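Local structure of leucyl-trna synthetase (Plasmodium falciparum, 5FOC) at residues 181-186 with 196-201; 227-230 with 235-238; 229-234 with 366-371. The protein probably hydrolyses mischarged aminoacyl-tRNA, being the editing domain of a cytosolic leucyl-tRNA synthetase, the class I enzyme that charges tRNA with leucine. The protein carries 2 engineered substitutions. One frame throughout, in Å; residues are numbered along the deposited sequence. Where two conformers were deposited one is given.

Interaction 1 (181-186 with 196-201); sequences NIYVCS and QGIIPL
The Tyr183 ring lies obliquely against the CG2 methyls of Ile198 and Ile199, one from each of two consecutive isoleucines. The contact joins strand 181-185, in the mixed sheet of the editing domain, to the loop that follows helix 190-195. That helix closes in a Schellman motif, with Gly197 taking the positive phi, and the chain then carries Ile198 and Ile199 past the strand, where their CG2 methyls meet the ring. Tyr183 CE2 is 3.8 Å from Ile198 CG2, while CD2, its neighbour on the ring, is 4.0 Å from Ile199 CG2. The tyrosine side chain crosses that of Ile198 at about a right angle and runs counter to that of Ile199. With its CG anti to the carbonyl carbon (chi1 -67°), Tyr183 extends from the strand to the loop. Asn181 CB lies 3.7 Å above one ring face, displaced toward the rim. All three touching residues are buried, and Leu193 and Ala194 of helix 190-195 touch Ile198 and Ile199 in turn. The hydroxyl has its own polar partners, which hold the far end of the side chain in place: it is hydrogen-bonded to Phe153 O and accepts from Asn181 ND2 at 3.0 Å, nearly straight at 166°.

Interaction 2 (227-230 with 235-238); sequences ETYT and IKNL
A chi1 of 67° sets Thr228 OG1 between its own backbone N and carbonyl carbon and brings the hydroxyl against Leu238 O, to which it donates at 2.6 Å. The setting is a beta-hairpin: strands 227-229 and 238-242 run antiparallel, and Thr228 and Leu238 form a hydrogen-bonded pair. Thr228 N donates to Leu238 O at 2.9 Å and Leu238 N returns a bond to Thr228 O at 2.8 Å. Leu238 O is therefore gripped twice, by the hydroxyl on a lone pair in the carbonyl plane and by the amide from well above that plane. Thr228 OG1 is also hydrogen-bonded to Thr139 OG1, tying the pair to the adjoining strand 138-141. Leu238, on the same face as Thr228, brings CD1 to 3.8 Å from Tyr229 CA. Farther along, the Lys236 chain bends at chi2 (-59°) and passes beside Tyr229, with CB 3.8 Å from Tyr229 CB. Its ammonium is held by two carbonyls, Thr230 O and Ser233 O, so the lysine bridges two points of the connecting loop. At the other end, the extended Glu227 side chain lays its carboxylate beside Asn237, the two flat groups nearly perpendicular and Glu227 OE2 3.2 Å from Asn237 CB.

Interaction 3 (229-234 with 366-371); sequences YTNISK and NLDGFL
An ST turn in the loop between strands 227-229 and 238-242 presents Asn231 to Asp368, the residue just before strand 369-373 and more than 130 residues later. Thr230 OG1 accepts from Ile232 N at 3.0 Å and from Ser233 N at 2.9 Å, the latter bond completing an ST motif. These two bonds curl the backbone, and the Asn231 side chain leaves it directed at Asp368. Asp368 follows Leu367, whose positive phi belongs to the Schellman motif ending helix 352-365. Asn231 ND2 donates to Asp368 OD1 at 3.2 Å, with an N-H...O angle of 164°. The oxygen sits in the amide plane, but the donor meets the syn side of OD1 35° out of the carboxylate plane, the two flat groups being turned 56° apart. Asn231 CB comes within 3.5 Å of the same OD1, the two side chains crossing at about a right angle. On the flank, Ile232 CG1 is 4.3 Å from Asp368 OD2 and the side chain packs on Ile363 of helix 352-365. A single, nearly straight bond that enters off the carboxylate plane, between an exposed amide and a partly exposed acid, implies a modest link whose strength probably depends on competition from water.

Three contacts around one mixed sheet illustrate how one sheet combines local turns with a link between distant parts of the chain. Interactions 2 and 3 share Tyr229 and Thr230 and have centres about 11 Å apart: the loop closed by the hairpin of one supplies the asparagine of the other, and Leu238 CD1 lies 3.7 Å from Ser233 OG where they meet. Interaction 1, the buried one, joins interaction 3 through Phe370, whose CZ is 3.3 Å from Tyr183 OH and whose CB is 3.7 Å from Ile198 CD1; their centres are about 16 Å apart. Interactions 1 and 2 do not touch, with nearest atoms about 9 Å apart; interaction 3 meets the first through segment 366-371 and the second through segment 229-234.

Interaction 1 (181-186 with 196-201)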
loop_
_atom_site.group_PDB
_atom_site.type_symbol
_atom_site.label_atom_id
_atom_site.label_comp_id
_atom_site.label_asym_id
_atom_site.label_seq_id
_atom_site.Cartn_x
_atom_site.Cartn_y
_atom_site.Cartn_z
ATOM N N ASN A 181 11.809 -1.745 10.404
ATOM C CA ASN A 181 10.615 -1.193 9.751
ATOM C C ASN A 181 9.354 -1.599 10.467
ATOM O O ASN A 181 9.224 -2.785 10.880
ATOM C CB ASN A 181 10.536 -1.683 8.279
ATOM C CG ASN A 181 11.743 -1.275 7.468
ATOM O OD1 ASN A 181 12.437 -0.314 7.832
ATOM N ND2 ASN A 181 12.029 -1.981 6.388
ATOM N N ILE A 182 8.441 -0.644 10.655
ATOM C CA ILE A 182 7.092 -0.909 11.064
ATOM C C ILE A 182 6.310 -1.085 9.784
ATOM O O ILE A 182 6.097 -0.148 9.071
ATOM C CB ILE A 182 6.480 0.215 11.907
ATOM C CG1 ILE A 182 7.236 0.332 13.214
ATOM C CG2 ILE A 182 5.020 -0.051 12.171
ATOM C CD1 ILE A 182 7.070 1.667 13.893
ATOM N N TYR A 183 5.836 -2.326 9.504
ATOM C CA TYR A 183 4.953 -2.555 8.384
ATOM C C TYR A 183 3.481 -2.515 8.705
ATOM O O TYR A 183 3.077 -2.941 9.767
ATOM C CB TYR A 183 5.287 -3.917 7.751
ATOM C CG TYR A 183 6.639 -4.003 7.076
ATOM C CD1 TYR A 183 7.050 -3.035 6.135
ATOM C CD2 TYR A 183 7.565 -5.016 7.398
ATOM C CE1 TYR A 183 8.285 -3.117 5.499
ATOM C CE2 TYR A 183 8.812 -5.091 6.770
ATOM C CZ TYR A 183 9.175 -4.149 5.813
ATOM O OH TYR A 183 10.375 -4.119 5.154
ATOM N N VAL A 184 2.700 -1.939 7.790
ATOM C CA VAL A 184 1.266 -1.919 7.882
ATOM C C VAL A 184 0.742 -2.847 6.765
ATOM O O VAL A 184 1.095 -2.682 5.578
ATOM C CB VAL A 184 0.647 -0.526 7.647
ATOM C CG1 VAL A 184 -0.825 -0.548 7.943
ATOM C CG2 VAL A 184 1.336 0.519 8.554
ATOM N N CYS A 185 -0.131 -3.762 7.161
ATOM C CA CYS A 185 -0.616 -4.815 6.209
ATOM C C CYS A 185 -1.838 -5.504 6.779
ATOM O O CYS A 185 -2.136 -5.428 7.956
ATOM C CB CYS A 185 0.495 -5.803 5.962
ATOM S SG CYS A 185 1.111 -6.637 7.442
ATOM N N SER A 186 -2.514 -6.254 5.899
ATOM C CA SER A 186 -3.677 -7.003 6.294
ATOM C C SER A 186 -3.297 -8.256 7.150
ATOM O O SER A 186 -2.176 -8.770 7.114
ATOM C CB SER A 186 -4.422 -7.484 5.032
ATOM O OG SER A 186 -3.587 -8.335 4.255
ATOM N N GLN A 196 7.966 -15.780 3.886
ATOM C CA GLN A 196 8.852 -15.063 2.935
ATOM C C GLN A 196 10.075 -14.445 3.607
ATOM O O GLN A 196 10.926 -13.859 2.923
ATOM C CB GLN A 196 8.117 -13.891 2.209
ATOM C CG GLN A 196 7.299 -14.227 0.964
ATOM C CD GLN A 196 8.071 -15.019 -0.086
ATOM O OE1 GLN A 196 9.039 -14.530 -0.683
ATOM N NE2 GLN A 196 7.623 -16.248 -0.337
ATOM N N GLY A 197 10.168 -14.507 4.929
ATOM C CA GLY A 197 11.279 -13.839 5.649
ATOM C C GLY A 197 11.223 -12.337 5.765
ATOM O O GLY A 197 12.252 -11.704 6.035
ATOM N N ILE A 198 10.040 -11.767 5.562
ATOM C CA ILE A 198 9.845 -10.308 5.628
ATOM C C ILE A 198 9.544 -9.874 7.054
ATOM O O ILE A 198 9.942 -8.779 7.443
ATOM C CB ILE A 198 8.733 -9.853 4.656
ATOM C CG1 ILE A 198 9.128 -10.285 3.229
ATOM C CG2 ILE A 198 8.492 -8.326 4.768
ATOM C CD1 ILE A 198 8.051 -10.160 2.174
ATOM N N ILE A 199 8.818 -10.668 7.824
ATOM C CA ILE A 199 8.608 -10.396 9.247
ATOM C C ILE A 199 8.964 -11.634 10.048
ATOM O O ILE A 199 8.924 -12.736 9.465
ATOM C CB ILE A 199 7.168 -9.944 9.548
ATOM C CG1 ILE A 199 6.154 -11.106 9.429
ATOM C CG2 ILE A 199 6.757 -8.778 8.635
ATOM C CD1 ILE A 199 4.746 -10.730 9.845
ATOM N N PRO A 200 9.287 -11.508 11.327
ATOM C CA PRO A 200 9.548 -12.622 12.198
ATOM C C PRO A 200 8.289 -13.135 12.853
ATOM O O PRO A 200 7.247 -12.483 12.819
ATOM C CB PRO A 200 10.453 -12.041 13.252
ATOM C CG PRO A 200 10.000 -10.634 13.347
ATOM C CD PRO A 200 9.605 -10.209 11.984
ATOM N N LEU A 201 8.418 -14.338 13.403
ATOM C CA LEU A 201 7.440 -14.927 14.341
ATOM C C LEU A 201 7.943 -14.685 15.761
ATOM O O LEU A 201 9.131 -14.646 15.990
ATOM C CB LEU A 201 7.260 -16.422 14.078
ATOM C CG LEU A 201 6.597 -16.896 12.796
ATOM C CD1 LEU A 201 6.616 -18.425 12.716
ATOM C CD2 LEU A 201 5.181 -16.316 12.769
#

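Interaction 2 (227-230 with 235-238)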
loop_
_atom_site.group_PDB
_atom_site.type_symbol
_atom_site.label_atom_id
_atom_site.label_comp_id
_atom_site.label_asym_id
_atom_site.label_seq_id
_atom_site.Cartn_x
_atom_site.Cartn_y
_atom_site.Cartn_z
ATOM N N GLU A 227 0.010 11.305 4.072
ATOM C CA GLU A 227 0.865 11.466 2.906
ATOM C C GLU A 227 1.883 10.327 2.914
ATOM O O GLU A 227 2.521 10.040 3.926
ATOM C CB GLU A 227 1.538 12.892 2.970
ATOM C CG GLU A 227 2.328 13.176 1.700
ATOM C CD GLU A 227 3.117 14.487 1.753
ATOM O OE1 GLU A 227 3.447 14.886 2.869
ATOM O OE2 GLU A 227 3.427 15.041 0.694
ATOM N N THR A 228 1.978 9.635 1.759
ATOM C CA THR A 228 2.985 8.571 1.561
ATOM C C THR A 228 3.852 8.830 0.316
ATOM O O THR A 228 3.524 9.677 -0.535
ATOM C CB THR A 228 2.319 7.160 1.486
ATOM O OG1 THR A 228 1.555 7.102 0.301
ATOM C CG2 THR A 228 1.450 6.902 2.730
ATOM N N TYR A 229 4.934 8.053 0.185
ATOM C CA TYR A 229 5.738 8.108 -1.018
ATOM C C TYR A 229 6.465 6.764 -1.175
ATOM O O TYR A 229 6.592 6.016 -0.214
ATOM C CB TYR A 229 6.706 9.338 -1.011
ATOM C CG TYR A 229 7.770 9.209 0.018
ATOM C CD1 TYR A 229 7.505 9.482 1.351
ATOM C CD2 TYR A 229 9.037 8.730 -0.322
ATOM C CE1 TYR A 229 8.484 9.330 2.326
ATOM C CE2 TYR A 229 10.008 8.523 0.651
ATOM C CZ TYR A 229 9.737 8.853 1.975
ATOM O OH TYR A 229 10.733 8.671 2.930
ATOM N N THR A 230 6.969 6.545 -2.380
ATOM C CA THR A 230 7.888 5.414 -2.632
ATOM C C THR A 230 9.187 5.953 -3.213
ATOM O O THR A 230 9.248 7.173 -3.578
ATOM C CB THR A 230 7.306 4.412 -3.669
ATOM O OG1 THR A 230 7.421 4.953 -4.981
ATOM C CG2 THR A 230 5.867 4.012 -3.330
ATOM N N ILE A 235 6.149 11.661 -8.268
ATOM C CA ILE A 235 5.742 12.589 -7.175
ATOM C C ILE A 235 5.787 11.912 -5.826
ATOM O O ILE A 235 5.708 10.646 -5.719
ATOM C CB ILE A 235 4.349 13.216 -7.417
ATOM C CG1 ILE A 235 3.210 12.181 -7.395
ATOM C CG2 ILE A 235 4.354 13.984 -8.711
ATOM C CD1 ILE A 235 1.841 12.721 -7.705
ATOM N N LYS A 236 5.885 12.693 -4.772
ATOM C CA LYS A 236 6.068 12.167 -3.413
ATOM C C LYS A 236 4.922 12.536 -2.427
ATOM O O LYS A 236 5.064 12.348 -1.218
ATOM C CB LYS A 236 7.452 12.592 -2.845
ATOM C CG LYS A 236 8.660 12.293 -3.721
ATOM C CD LYS A 236 8.820 10.774 -4.056
ATOM C CE LYS A 236 10.058 10.532 -4.943
ATOM N NZ LYS A 236 10.203 9.117 -5.312
ATOM N N ASN A 237 3.803 13.025 -2.940
ATOM C CA ASN A 237 2.648 13.337 -2.110
ATOM C C ASN A 237 1.473 12.406 -2.354
ATOM O O ASN A 237 0.381 12.808 -2.741
ATOM C CB ASN A 237 2.228 14.821 -2.270
ATOM C CG ASN A 237 1.755 15.160 -3.655
ATOM O OD1 ASN A 237 2.340 14.701 -4.623
ATOM N ND2 ASN A 237 0.744 16.039 -3.777
ATOM N N LEU A 238 1.726 11.124 -2.087
ATOM C CA LEU A 238 0.758 10.107 -2.424
ATOM C C LEU A 238 -0.193 9.889 -1.271
ATOM O O LEU A 238 0.061 9.082 -0.346
ATOM C CB LEU A 238 1.521 8.816 -2.738
ATOM C CG LEU A 238 2.725 8.930 -3.637
ATOM C CD1 LEU A 238 3.348 7.522 -3.899
ATOM C CD2 LEU A 238 2.360 9.557 -4.943
#

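Interaction 3 (229-234 with 366-371)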
loop_
_atom_site.group_PDB
_atom_site.type_symbol
_atom_site.label_atom_id
_atom_site.label_comp_id
_atom_site.label_asym_id
_atom_site.label_seq_id
_atom_site.Cartn_x
_atom_site.Cartn_y
_atom_site.Cartn_z
ATOM N N TYR A 229 4.934 8.053 0.185
ATOM C CA TYR A 229 5.738 8.108 -1.018
ATOM C C TYR A 229 6.465 6.764 -1.175
ATOM O O TYR A 229 6.592 6.016 -0.214
ATOM C CB TYR A 229 6.706 9.338 -1.011
ATOM C CG TYR A 229 7.770 9.209 0.018
ATOM C CD1 TYR A 229 7.505 9.482 1.351
ATOM C CD2 TYR A 229 9.037 8.730 -0.322
ATOM C CE1 TYR A 229 8.484 9.330 2.326
ATOM C CE2 TYR A 229 10.008 8.523 0.651
ATOM C CZ TYR A 229 9.737 8.853 1.975
ATOM O OH TYR A 229 10.733 8.671 2.930
ATOM N N THR A 230 6.969 6.545 -2.380
ATOM C CA THR A 230 7.888 5.414 -2.632
ATOM C C THR A 230 9.187 5.953 -3.213
ATOM O O THR A 230 9.248 7.173 -3.578
ATOM C CB THR A 230 7.306 4.412 -3.669
ATOM O OG1 THR A 230 7.421 4.953 -4.981
ATOM C CG2 THR A 230 5.867 4.012 -3.330
ATOM N N ASN A 231 10.223 5.142 -3.341
ATOM C CA ASN A 231 11.458 5.592 -3.990
ATOM C C ASN A 231 11.433 5.450 -5.515
ATOM O O ASN A 231 12.446 5.681 -6.185
ATOM C CB ASN A 231 12.674 4.881 -3.386
ATOM C CG ASN A 231 12.940 5.319 -1.961
ATOM O OD1 ASN A 231 12.807 6.512 -1.619
ATOM N ND2 ASN A 231 13.348 4.397 -1.128
ATOM N N ILE A 232 10.269 5.082 -6.056
ATOM C CA ILE A 232 10.076 4.938 -7.471
ATOM C C ILE A 232 9.168 6.012 -8.060
ATOM O O ILE A 232 9.271 6.318 -9.246
ATOM C CB ILE A 232 9.486 3.514 -7.795
ATOM C CG1 ILE A 232 10.269 2.457 -7.049
ATOM C CG2 ILE A 232 9.494 3.256 -9.295
ATOM C CD1 ILE A 232 9.549 1.128 -6.947
ATOM N N SER A 233 8.257 6.560 -7.265
ATOM C CA SER A 233 7.210 7.432 -7.776
ATOM C C SER A 233 7.777 8.800 -8.215
ATOM O O SER A 233 8.689 9.334 -7.553
ATOM C CB SER A 233 6.126 7.622 -6.721
ATOM O OG SER A 233 6.612 8.198 -5.509
ATOM N N LYS A 234 7.262 9.291 -9.327
ATOM C CA LYS A 234 7.620 10.584 -9.872
ATOM C C LYS A 234 7.358 11.677 -8.830
ATOM O O LYS A 234 8.230 12.602 -8.614
ATOM C CB LYS A 234 6.798 10.897 -11.124
ATOM C CG LYS A 234 7.280 12.188 -11.798
ATOM C CD LYS A 234 6.607 12.507 -13.094
ATOM C CE LYS A 234 5.285 13.166 -12.871
ATOM N NZ LYS A 234 4.855 13.870 -14.097
ATOM N N ASN A 366 17.106 -3.043 -5.345
ATOM C CA ASN A 366 17.235 -1.728 -4.687
ATOM C C ASN A 366 16.633 -1.694 -3.292
ATOM O O ASN A 366 16.641 -0.647 -2.664
ATOM C CB ASN A 366 16.574 -0.629 -5.544
ATOM C CG ASN A 366 17.325 -0.339 -6.840
ATOM O OD1 ASN A 366 18.498 -0.640 -6.973
ATOM N ND2 ASN A 366 16.642 0.298 -7.789
ATOM N N LEU A 367 16.092 -2.814 -2.807
ATOM C CA LEU A 367 15.420 -2.881 -1.518
ATOM C C LEU A 367 14.223 -1.929 -1.421
ATOM O O LEU A 367 13.907 -1.431 -0.351
ATOM C CB LEU A 367 16.425 -2.617 -0.382
ATOM C CG LEU A 367 17.670 -3.488 -0.383
ATOM C CD1 LEU A 367 18.453 -3.260 0.894
ATOM C CD2 LEU A 367 17.352 -4.969 -0.506
ATOM N N ASP A 368 13.541 -1.716 -2.542
ATOM C CA ASP A 368 12.317 -0.910 -2.599
ATOM C C ASP A 368 11.040 -1.716 -2.464
ATOM O O ASP A 368 9.939 -1.159 -2.455
ATOM C CB ASP A 368 12.300 -0.078 -3.867
ATOM C CG ASP A 368 13.282 1.091 -3.806
ATOM O OD1 ASP A 368 13.545 1.580 -2.701
ATOM O OD2 ASP A 368 13.808 1.478 -4.850
ATOM N N GLY A 369 11.204 -3.031 -2.334
ATOM C CA GLY A 369 10.103 -3.944 -2.203
ATOM C C GLY A 369 10.524 -5.414 -2.192
ATOM O O GLY A 369 11.692 -5.728 -2.059
ATOM N N PHE A 370 9.513 -6.288 -2.285
ATOM C CA PHE A 370 9.658 -7.727 -2.074
ATOM C C PHE A 370 8.784 -8.464 -3.066
ATOM O O PHE A 370 7.762 -7.962 -3.511
ATOM C CB PHE A 370 9.172 -8.131 -0.692
ATOM C CG PHE A 370 9.836 -7.402 0.442
ATOM C CD1 PHE A 370 11.135 -7.723 0.850
ATOM C CD2 PHE A 370 9.160 -6.408 1.114
ATOM C CE1 PHE A 370 11.733 -7.079 1.923
ATOM C CE2 PHE A 370 9.767 -5.755 2.177
ATOM C CZ PHE A 370 11.057 -6.075 2.570
ATOM N N LEU A 371 9.215 -9.688 -3.376
ATOM C CA LEU A 371 8.321 -10.636 -4.038
ATOM C C LEU A 371 7.520 -11.349 -2.963
ATOM O O LEU A 371 8.055 -11.623 -1.903
ATOM C CB LEU A 371 9.102 -11.619 -4.892
ATOM C CG LEU A 371 9.931 -11.010 -6.036
ATOM C CD1 LEU A 371 10.625 -12.056 -6.914
ATOM C CD2 LEU A 371 9.118 -10.052 -6.916
#